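Local structure of endoglucanase (Ruminococcus champanellensis, 6WQV) at residues M162-L167 with Y213-S218; Q190-T195 with R206-P211; L33-T38 with T51-P56. The protein hydrolyses cellulose and probably related plant polysaccharides as a broad-specificity endoglucanase of glycoside hydrolase family 5. All coordinates share one frame; numbering follows the deposited sequence.

From the N terminus, interaction 3 closes first: the loop after strand 26-29 meets the residues that follow helix 46-50, with that helix inside the closed loop. Interactions 1 and 2 come later in the chain, and 2 is nested within 1. Interaction 1 joins the loops after strands 157-160 and 208-211, while interaction 2 lays helix 179-197 against strand 208-211. These two touch, P165 and N163 packing on P211. Interaction 3 does not touch them; its centre lies about 22 Å from that of interaction 1, yet both meet bound sugar at the end of the same barrel.

Interaction 1: M162-L167 with Y213-S218; sequences MNQPRL and YAASCS. Unlike the reference sequence in segment 162-167: Q164 (reference Glu). With GLC (alpha-D-glucopyranose), chain E.
A214 N donates to P165 O at 2.8 Å, a backbone bond at the point where Q164 and A214 bring the two loops closest. The same P165 O lies over one face of the Y213 ring, 3.9 Å above its plane and offset toward the rim. At the far end of that ring, L167 N points almost straight at Y213 OH, at 3.1 Å with an N-H...O angle of 176°. Y213 reaches this place because CG is anti to its backbone N (chi1 180°), which carries the ring back toward 162-167 although its CB starts out away from it. Next to these bonds, Q164 NE2 makes a weak, bent one to A214 O (3.1 Å, 128°), and A215 CB rests against N163 O at 3.7 Å.

On the ligand side, N163 ND2 donates to O2 of the glucose at 2.9 Å, and Q164 OE1 comes within 3.0 Å of its C1. N163 OD1 is bonded to R75, which fixes the amide's rotation and directs ND2 at the sugar.

The second shell steadies both loops. R166 extends back along its own segment and gives NH1 to Q164 O at 2.9 Å, nearly in the guanidinium plane, while its NE forms a salt bridge with E173. Y213 OH accepts from L167 N and also bonds E173 O, both partners in the loop after strand 157-160. Within 213-218, S216 N bonds Y213 O and closes a tight turn in which A214 and A215 both have positive phi.

N163-Q164-P165 follows the fourth barrel strand, where family 5 enzymes carry the Asn-Glu-Pro signature. The reference sequence has Glu at Q164, consistent with the acid/base position of this active site.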
loop_
_atom_site.group_PDB
_atom_site.type_symbol
_atom_site.label_atom_id
_atom_site.label_comp_id
_atom_site.label_asym_id
_atom_site.label_seq_id
_atom_site.Cartn_x
_atom_site.Cartn_y
_atom_site.Cartn_z
ATOM N N MET A 162 -1.799 5.617 -6.067
ATOM C CA MET A 162 -2.858 4.667 -6.365
ATOM C C MET A 162 -2.457 3.343 -5.732
ATOM O O MET A 162 -1.305 3.154 -5.331
ATOM C CB MET A 162 -3.028 4.438 -7.870
ATOM C CG MET A 162 -3.447 5.657 -8.654
ATOM S SD MET A 162 -3.606 5.286 -10.398
ATOM C CE MET A 162 -1.895 5.256 -10.903
ATOM N N ASN A 163 -3.403 2.409 -5.678
ATOM C CA ASN A 163 -3.142 1.103 -5.082
ATOM C C ASN A 163 -2.908 0.025 -6.132
ATOM O O ASN A 163 -1.761 -0.361 -6.376
ATOM C CB ASN A 163 -4.284 0.712 -4.150
ATOM C CG ASN A 163 -4.068 -0.630 -3.490
ATOM O OD1 ASN A 163 -2.984 -0.907 -2.982
ATOM N ND2 ASN A 163 -5.095 -1.472 -3.517
ATOM N N GLN A 164 -3.984 -0.474 -6.735
ATOM C CA GLN A 164 -3.916 -1.556 -7.719
ATOM C C GLN A 164 -4.762 -1.210 -8.935
ATOM O O GLN A 164 -5.743 -1.893 -9.241
ATOM C CB GLN A 164 -4.385 -2.873 -7.107
ATOM C CG GLN A 164 -3.398 -3.493 -6.174
ATOM C CD GLN A 164 -3.770 -4.908 -5.817
ATOM O OE1 GLN A 164 -4.901 -5.184 -5.412
ATOM N NE2 GLN A 164 -2.826 -5.828 -5.995
ATOM N N PRO A 165 -4.409 -0.144 -9.654
ATOM C CA PRO A 165 -5.186 0.218 -10.848
ATOM C C PRO A 165 -5.194 -0.927 -11.851
ATOM O O PRO A 165 -4.159 -1.536 -12.133
ATOM C CB PRO A 165 -4.444 1.445 -11.388
ATOM C CG PRO A 165 -3.027 1.262 -10.908
ATOM C CD PRO A 165 -3.180 0.653 -9.524
ATOM N N ARG A 166 -6.374 -1.227 -12.386
ATOM C CA ARG A 166 -6.524 -2.437 -13.183
ATOM C C ARG A 166 -7.855 -2.404 -13.923
ATOM O O ARG A 166 -8.690 -1.523 -13.706
ATOM C CB ARG A 166 -6.445 -3.671 -12.284
ATOM C CG ARG A 166 -7.648 -3.807 -11.360
ATOM C CD ARG A 166 -7.407 -4.836 -10.282
ATOM N NE ARG A 166 -8.561 -5.020 -9.405
ATOM C CZ ARG A 166 -8.790 -4.302 -8.311
ATOM N NH1 ARG A 166 -7.959 -3.337 -7.957
ATOM N NH2 ARG A 166 -9.862 -4.555 -7.565
ATOM N N LEU A 167 -8.032 -3.382 -14.814
ATOM C CA LEU A 167 -9.276 -3.530 -15.566
ATOM C C LEU A 167 -10.184 -4.514 -14.846
ATOM O O LEU A 167 -10.126 -5.723 -15.068
ATOM C CB LEU A 167 -8.986 -4.041 -16.968
ATOM C CG LEU A 167 -8.415 -3.044 -17.964
ATOM C CD1 LEU A 167 -8.035 -3.812 -19.226
ATOM C CD2 LEU A 167 -9.414 -1.941 -18.247
ATOM N N TYR A 213 0.727 -1.573 -13.113
ATOM C CA TYR A 213 -0.574 -2.200 -13.311
ATOM C C TYR A 213 -0.802 -3.254 -12.224
ATOM O O TYR A 213 0.014 -4.162 -12.053
ATOM C CB TYR A 213 -0.652 -2.842 -14.714
ATOM C CG TYR A 213 -1.989 -3.512 -14.944
ATOM C CD1 TYR A 213 -2.248 -4.762 -14.406
ATOM C CD2 TYR A 213 -3.013 -2.877 -15.638
ATOM C CE1 TYR A 213 -3.477 -5.367 -14.555
ATOM C CE2 TYR A 213 -4.250 -3.480 -15.794
ATOM C CZ TYR A 213 -4.477 -4.721 -15.247
ATOM O OH TYR A 213 -5.704 -5.324 -15.402
ATOM N N ALA A 214 -1.905 -3.121 -11.485
ATOM C CA ALA A 214 -2.298 -4.023 -10.390
ATOM C C ALA A 214 -1.214 -4.188 -9.323
ATOM O O ALA A 214 -1.264 -5.140 -8.530
ATOM C CB ALA A 214 -2.774 -5.389 -10.896
ATOM N N ALA A 215 -0.263 -3.261 -9.262
ATOM C CA ALA A 215 0.915 -3.384 -8.397
ATOM C C ALA A 215 1.600 -4.735 -8.581
ATOM O O ALA A 215 2.149 -5.315 -7.639
ATOM C CB ALA A 215 0.568 -3.139 -6.926
ATOM N N SER A 216 1.572 -5.241 -9.809
ATOM C CA SER A 216 2.130 -6.541 -10.134
ATOM C C SER A 216 3.472 -6.376 -10.824
ATOM O O SER A 216 3.668 -5.458 -11.631
ATOM C CB SER A 216 1.192 -7.319 -11.057
ATOM O OG SER A 216 1.792 -8.521 -11.520
ATOM N N CYS A 217 4.389 -7.288 -10.523
ATOM C CA CYS A 217 5.666 -7.387 -11.212
ATOM C C CYS A 217 5.602 -8.608 -12.115
ATOM O O CYS A 217 5.581 -9.749 -11.637
ATOM C CB CYS A 217 6.815 -7.517 -10.214
ATOM S SG CYS A 217 8.427 -7.565 -11.018
ATOM N N SER A 218 5.539 -8.357 -13.417
ATOM C CA SER A 218 5.663 -9.370 -14.450
ATOM C C SER A 218 6.318 -8.675 -15.636
ATOM O O SER A 218 6.379 -7.443 -15.693
ATOM C CB SER A 218 4.302 -9.920 -14.868
ATOM O OG SER A 218 3.562 -8.927 -15.556
HETATM C C1 GLC E . -4.404 -6.234 -2.597
HETATM C C2 GLC E . -5.246 -5.168 -1.922
HETATM C C3 GLC E . -5.778 -5.405 -0.575
HETATM C C4 GLC E . -6.337 -6.804 -0.462
HETATM C C5 GLC E . -5.189 -7.751 -0.720
HETATM C C6 GLC E . -5.495 -9.212 -0.436
HETATM O O1 GLC E . -3.050 -6.159 -2.424
HETATM O O2 GLC E . -4.492 -3.919 -2.007
HETATM O O3 GLC E . -6.850 -4.414 -0.355
HETATM O O4 GLC E . -6.908 -6.977 0.839
HETATM O O5 GLC E . -4.794 -7.640 -2.145
HETATM O O6 GLC E . -6.471 -9.687 -1.258
#

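Interaction 2: Q190-T195 with R206-P211; sequences QTFVNT and RCLMVP
F192 brings its CD2-CE2 edge against V210, L208 and the backbone between them. V210 CG1 sits at the ring edge, near its plane, 3.8 Å from CD2. One atom further round, CE2 lies 3.9 Å from L208 CB and 3.5 Å from M209 O, both meeting the ring obliquely. A first torsion of 158°, with CG anti to the backbone N, projects the phenyl group from the helix onto this row of atoms. V193 follows on the next position of the helix with a lighter touch: its CG2 meets L208 CD1 at 4.2 Å, beside the patch covered by F192.

Apart from the approach of F192 CE2 to M209 O, the side chains meet carbon to carbon, and all the touching residues are buried, so the cohesion here is apolar packing. Alternation along the strand decides who takes part. L208 and V210 point toward the helix, whereas M209 between them points to the other side, and takes part through its backbone O.

The short axes approach to 9.7 Å and run nearly antiparallel, at 167°, as expected where a helix returns along the outside of a parallel barrel before the next strand begins. Helix 179-197 is thus the connection of a beta-alpha-beta crossover from strand 157-160 to strand 208-211. M209 bonds F159 and G161 through its backbone, and L208 and V210 bond I237, placing the strand between its two barrel neighbours. F192 also touches F159, and its ring meets that of W143 in helix 129-149, so it fills the seam between two outer helices and the barrel wall.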
loop_
_atom_site.group_PDB
_atom_site.type_symbol
_atom_site.label_atom_id
_atom_site.label_comp_id
_atom_site.label_asym_id
_atom_site.label_seq_id
_atom_site.Cartn_x
_atom_site.Cartn_y
_atom_site.Cartn_z
ATOM N N GLN A 190 1.691 9.936 -13.623
ATOM C CA GLN A 190 2.294 11.228 -13.940
ATOM C C GLN A 190 1.449 12.370 -13.387
ATOM O O GLN A 190 1.980 13.337 -12.822
ATOM C CB GLN A 190 2.470 11.374 -15.451
ATOM C CG GLN A 190 3.168 12.655 -15.848
ATOM C CD GLN A 190 4.619 12.683 -15.400
ATOM O OE1 GLN A 190 5.466 11.983 -15.957
ATOM N NE2 GLN A 190 4.908 13.486 -14.377
ATOM N N THR A 191 0.127 12.275 -13.527
ATOM C CA THR A 191 -0.748 13.303 -12.971
ATOM C C THR A 191 -0.576 13.410 -11.465
ATOM O O THR A 191 -0.486 14.512 -10.914
ATOM C CB THR A 191 -2.200 12.981 -13.320
ATOM O OG1 THR A 191 -2.359 13.050 -14.742
ATOM C CG2 THR A 191 -3.149 13.957 -12.656
ATOM N N PHE A 192 -0.554 12.268 -10.775
ATOM C CA PHE A 192 -0.371 12.277 -9.328
ATOM C C PHE A 192 0.892 13.031 -8.932
ATOM O O PHE A 192 0.867 13.894 -8.046
ATOM C CB PHE A 192 -0.347 10.825 -8.823
ATOM C CG PHE A 192 0.343 10.640 -7.494
ATOM C CD1 PHE A 192 -0.192 11.166 -6.329
ATOM C CD2 PHE A 192 1.522 9.916 -7.417
ATOM C CE1 PHE A 192 0.456 10.978 -5.104
ATOM C CE2 PHE A 192 2.171 9.724 -6.208
ATOM C CZ PHE A 192 1.638 10.257 -5.052
ATOM N N VAL A 193 2.011 12.719 -9.577
ATOM C CA VAL A 193 3.266 13.376 -9.221
ATOM C C VAL A 193 3.167 14.878 -9.474
ATOM O O VAL A 193 3.521 15.694 -8.617
ATOM C CB VAL A 193 4.441 12.732 -9.973
ATOM C CG1 VAL A 193 5.709 13.539 -9.787
ATOM C CG2 VAL A 193 4.647 11.301 -9.500
ATOM N N ASN A 194 2.660 15.261 -10.649
ATOM C CA ASN A 194 2.541 16.688 -10.955
ATOM C C ASN A 194 1.656 17.395 -9.938
ATOM O O ASN A 194 1.943 18.531 -9.533
ATOM C CB ASN A 194 1.954 16.886 -12.354
ATOM C CG ASN A 194 2.885 16.427 -13.464
ATOM O OD1 ASN A 194 4.090 16.285 -13.271
ATOM N ND2 ASN A 194 2.316 16.196 -14.642
ATOM N N THR A 195 0.553 16.750 -9.536
ATOM C CA THR A 195 -0.406 17.368 -8.625
ATOM C C THR A 195 0.226 17.633 -7.266
ATOM O O THR A 195 0.015 18.696 -6.665
ATOM C CB THR A 195 -1.626 16.450 -8.494
ATOM O OG1 THR A 195 -2.302 16.352 -9.758
ATOM C CG2 THR A 195 -2.603 16.937 -7.412
ATOM N N ARG A 206 9.041 15.637 -0.947
ATOM C CA ARG A 206 8.522 14.408 -0.356
ATOM C C ARG A 206 8.748 13.217 -1.286
ATOM O O ARG A 206 8.613 13.326 -2.505
ATOM C CB ARG A 206 7.023 14.567 -0.103
ATOM C CG ARG A 206 6.386 13.439 0.709
ATOM C CD ARG A 206 4.921 13.719 1.071
ATOM N NE ARG A 206 4.770 15.065 1.617
ATOM C CZ ARG A 206 5.164 15.447 2.832
ATOM N NH1 ARG A 206 5.721 14.581 3.666
ATOM N NH2 ARG A 206 4.999 16.710 3.207
ATOM N N CYS A 207 9.074 12.063 -0.711
ATOM C CA CYS A 207 9.119 10.843 -1.501
ATOM C C CYS A 207 7.705 10.359 -1.801
ATOM O O CYS A 207 6.805 10.434 -0.955
ATOM C CB CYS A 207 9.913 9.758 -0.776
ATOM S SG CYS A 207 11.687 10.053 -0.794
ATOM N N LEU A 208 7.503 9.864 -3.025
ATOM C CA LEU A 208 6.202 9.430 -3.500
ATOM C C LEU A 208 6.306 8.014 -4.051
ATOM O O LEU A 208 7.329 7.624 -4.617
ATOM C CB LEU A 208 5.720 10.361 -4.608
ATOM C CG LEU A 208 5.758 11.865 -4.326
ATOM C CD1 LEU A 208 5.334 12.619 -5.586
ATOM C CD2 LEU A 208 4.895 12.223 -3.143
ATOM N N MET A 209 5.229 7.250 -3.879
ATOM C CA MET A 209 5.162 5.868 -4.337
ATOM C C MET A 209 4.119 5.745 -5.442
ATOM O O MET A 209 3.065 6.391 -5.393
ATOM C CB MET A 209 4.811 4.919 -3.176
ATOM C CG MET A 209 5.968 4.622 -2.221
ATOM S SD MET A 209 5.450 3.794 -0.697
ATOM C CE MET A 209 4.499 2.502 -1.437
ATOM N N VAL A 210 4.432 4.934 -6.450
ATOM C CA VAL A 210 3.528 4.670 -7.568
ATOM C C VAL A 210 3.507 3.179 -7.878
ATOM O O VAL A 210 4.557 2.516 -7.844
ATOM C CB VAL A 210 3.913 5.460 -8.832
ATOM C CG1 VAL A 210 3.630 6.945 -8.660
ATOM C CG2 VAL A 210 5.384 5.221 -9.206
ATOM N N PRO A 211 2.339 2.625 -8.211
ATOM C CA PRO A 211 2.283 1.206 -8.592
ATOM C C PRO A 211 2.405 0.981 -10.084
ATOM O O PRO A 211 2.096 1.873 -10.878
ATOM C CB PRO A 211 0.885 0.788 -8.131
ATOM C CG PRO A 211 0.073 2.041 -8.428
ATOM C CD PRO A 211 0.996 3.220 -8.135
#

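Interaction 3: L33-T38 with T51-P56; sequences LDATTT and TAWGCP. With BGC (beta-D-glucopyranose), chain B.
The W53 indole is sandwiched between A35-T36 of the protein on one face and a bound beta-D-glucopyranose on the opposite face. On the protein side, A35 CA stands 3.6 Å from the centroid of the six-membered ring and only 11° off its normal, a CH-pi contact over the face. A35 CB lies over the CG-CD2 bond of the five-membered ring, 3.6 Å from W53 CD2. T36 N also lies over this face, offset toward the rim. On the sugar side, C5 of the glucose is 3.6 Å above the plane, and its O4 approaches W53 CD1 at 3.5 Å.

T36 flanks the benzo part of the ring, its OG1 3.5 Å from W53 CZ2 as the two side chains cross obliquely. A water links the pyrrole end to the loop: it donates to T36 O at 2.8 Å and accepts a weak bond from W53 NE1 at 3.3 Å. With CG beside the backbone N (chi1 -73°), the indole swings across 33-38 and is backed by A35 and the backbone N of T36. A52 CB also meets T37 CG2 at 3.9 Å, a second apolar contact between the two segments.

The loop that backs the ring is itself held by polar contacts. D34 uses its carboxylate on the backbone N atoms of T32 and N31, while D34 O bonds S79 OG and T37 N bonds D82.

Carbon and backbone atoms beneath the ring and a pyranose above it make W53 an aromatic platform of the kind common in carbohydrate-binding clefts. The stacked pyranose, with C5 over the ring, suggests that dispersion, perhaps with CH-pi character, contributes to the hold on this sugar.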
loop_
_atom_site.group_PDB
_atom_site.type_symbol
_atom_site.label_atom_id
_atom_site.label_comp_id
_atom_site.label_asym_id
_atom_site.label_seq_id
_atom_site.Cartn_x
_atom_site.Cartn_y
_atom_site.Cartn_z
ATOM N N LEU A 33 -9.595 2.095 7.074
ATOM C CA LEU A 33 -10.001 3.285 6.318
ATOM C C LEU A 33 -10.172 2.988 4.834
ATOM O O LEU A 33 -10.724 3.829 4.108
ATOM C CB LEU A 33 -9.006 4.421 6.540
ATOM C CG LEU A 33 -8.785 4.815 8.009
ATOM C CD1 LEU A 33 -7.790 5.981 8.093
ATOM C CD2 LEU A 33 -10.100 5.137 8.715
ATOM N N ASP A 34 -9.729 1.806 4.384
ATOM C CA ASP A 34 -9.930 1.316 3.026
ATOM C C ASP A 34 -11.272 0.614 2.825
ATOM O O ASP A 34 -11.630 0.323 1.676
ATOM C CB ASP A 34 -8.790 0.368 2.606
ATOM C CG ASP A 34 -8.414 -0.671 3.683
ATOM O OD1 ASP A 34 -8.256 -0.295 4.865
ATOM O OD2 ASP A 34 -8.237 -1.854 3.320
ATOM N N ALA A 35 -12.026 0.330 3.886
ATOM C CA ALA A 35 -13.298 -0.353 3.724
ATOM C C ALA A 35 -14.270 0.508 2.930
ATOM O O ALA A 35 -14.389 1.717 3.158
ATOM C CB ALA A 35 -13.887 -0.688 5.095
ATOM N N THR A 36 -14.965 -0.118 1.983
ATOM C CA THR A 36 -15.979 0.548 1.180
ATOM C C THR A 36 -17.363 0.003 1.507
ATOM O O THR A 36 -17.515 -1.136 1.960
ATOM C CB THR A 36 -15.712 0.381 -0.323
ATOM O OG1 THR A 36 -15.670 -1.013 -0.661
ATOM C CG2 THR A 36 -14.401 1.038 -0.727
ATOM N N THR A 37 -18.381 0.841 1.268
ATOM C CA THR A 37 -19.787 0.504 1.471
ATOM C C THR A 37 -20.604 0.899 0.248
ATOM O O THR A 37 -21.834 0.991 0.324
ATOM C CB THR A 37 -20.342 1.215 2.704
ATOM O OG1 THR A 37 -20.300 2.634 2.496
ATOM C CG2 THR A 37 -19.502 0.883 3.925
ATOM N N THR A 38 -19.924 1.123 -0.878
ATOM C CA THR A 38 -20.522 1.803 -2.019
ATOM C C THR A 38 -21.796 1.129 -2.506
ATOM O O THR A 38 -22.718 1.812 -2.968
ATOM C CB THR A 38 -19.488 1.837 -3.146
ATOM O OG1 THR A 38 -18.192 2.135 -2.604
ATOM C CG2 THR A 38 -19.870 2.871 -4.182
ATOM N N THR A 51 -15.403 0.786 10.533
ATOM C CA THR A 51 -15.798 -0.450 11.196
ATOM C C THR A 51 -16.595 -1.381 10.286
ATOM O O THR A 51 -17.150 -2.375 10.764
ATOM C CB THR A 51 -16.602 -0.137 12.464
ATOM O OG1 THR A 51 -17.830 0.529 12.131
ATOM C CG2 THR A 51 -15.800 0.748 13.408
ATOM N N ALA A 52 -16.634 -1.102 8.985
ATOM C CA ALA A 52 -17.510 -1.853 8.099
ATOM C C ALA A 52 -17.012 -3.265 7.823
ATOM O O ALA A 52 -17.825 -4.136 7.492
ATOM C CB ALA A 52 -17.687 -1.093 6.786
ATOM N N TRP A 53 -15.717 -3.514 7.949
ATOM C CA TRP A 53 -15.116 -4.776 7.536
ATOM C C TRP A 53 -14.380 -5.462 8.687
ATOM O O TRP A 53 -13.250 -5.936 8.532
ATOM C CB TRP A 53 -14.158 -4.573 6.362
ATOM C CG TRP A 53 -14.777 -4.298 5.018
ATOM C CD1 TRP A 53 -16.102 -4.269 4.697
ATOM C CD2 TRP A 53 -14.062 -4.019 3.809
ATOM N NE1 TRP A 53 -16.254 -3.984 3.359
ATOM C CE2 TRP A 53 -15.016 -3.830 2.792
ATOM C CE3 TRP A 53 -12.703 -3.916 3.487
ATOM C CZ2 TRP A 53 -14.656 -3.538 1.472
ATOM C CZ3 TRP A 53 -12.346 -3.621 2.179
ATOM C CH2 TRP A 53 -13.322 -3.441 1.187
ATOM N N GLY A 54 -14.996 -5.509 9.860
ATOM C CA GLY A 54 -14.502 -6.357 10.934
ATOM C C GLY A 54 -13.377 -5.786 11.760
ATOM O O GLY A 54 -12.716 -6.538 12.489
ATOM N N CYS A 55 -13.139 -4.486 11.680
ATOM C CA CYS A 55 -12.126 -3.872 12.506
ATOM C C CYS A 55 -12.757 -2.891 13.482
ATOM O O CYS A 55 -13.771 -2.258 13.160
ATOM C CB CYS A 55 -11.112 -3.144 11.620
ATOM S SG CYS A 55 -10.145 -4.291 10.606
ATOM N N PRO A 56 -12.214 -2.786 14.688
ATOM C CA PRO A 56 -12.672 -1.761 15.628
ATOM C C PRO A 56 -12.116 -0.403 15.229
ATOM O O PRO A 56 -11.250 -0.282 14.366
ATOM C CB PRO A 56 -12.073 -2.228 16.959
ATOM C CG PRO A 56 -10.801 -2.907 16.555
ATOM C CD PRO A 56 -11.098 -3.586 15.235
HETATM C C2 BGC B . -14.553 -8.284 1.138
HETATM C C3 BGC B . -15.766 -7.787 1.826
HETATM C C4 BGC B . -15.793 -8.165 3.299
HETATM C C5 BGC B . -14.500 -7.708 3.982
HETATM C C6 BGC B . -14.459 -8.170 5.432
HETATM C C1 BGC B . -13.275 -7.852 1.835
HETATM O O2 BGC B . -14.489 -7.789 -0.207
HETATM O O3 BGC B . -16.930 -8.360 1.178
HETATM O O4 BGC B . -16.901 -7.539 3.933
HETATM O O5 BGC B . -13.325 -8.255 3.301
HETATM O O6 BGC B . -14.284 -9.552 5.459
HETATM O O HOH W 1 -19.386 -2.896 3.089
#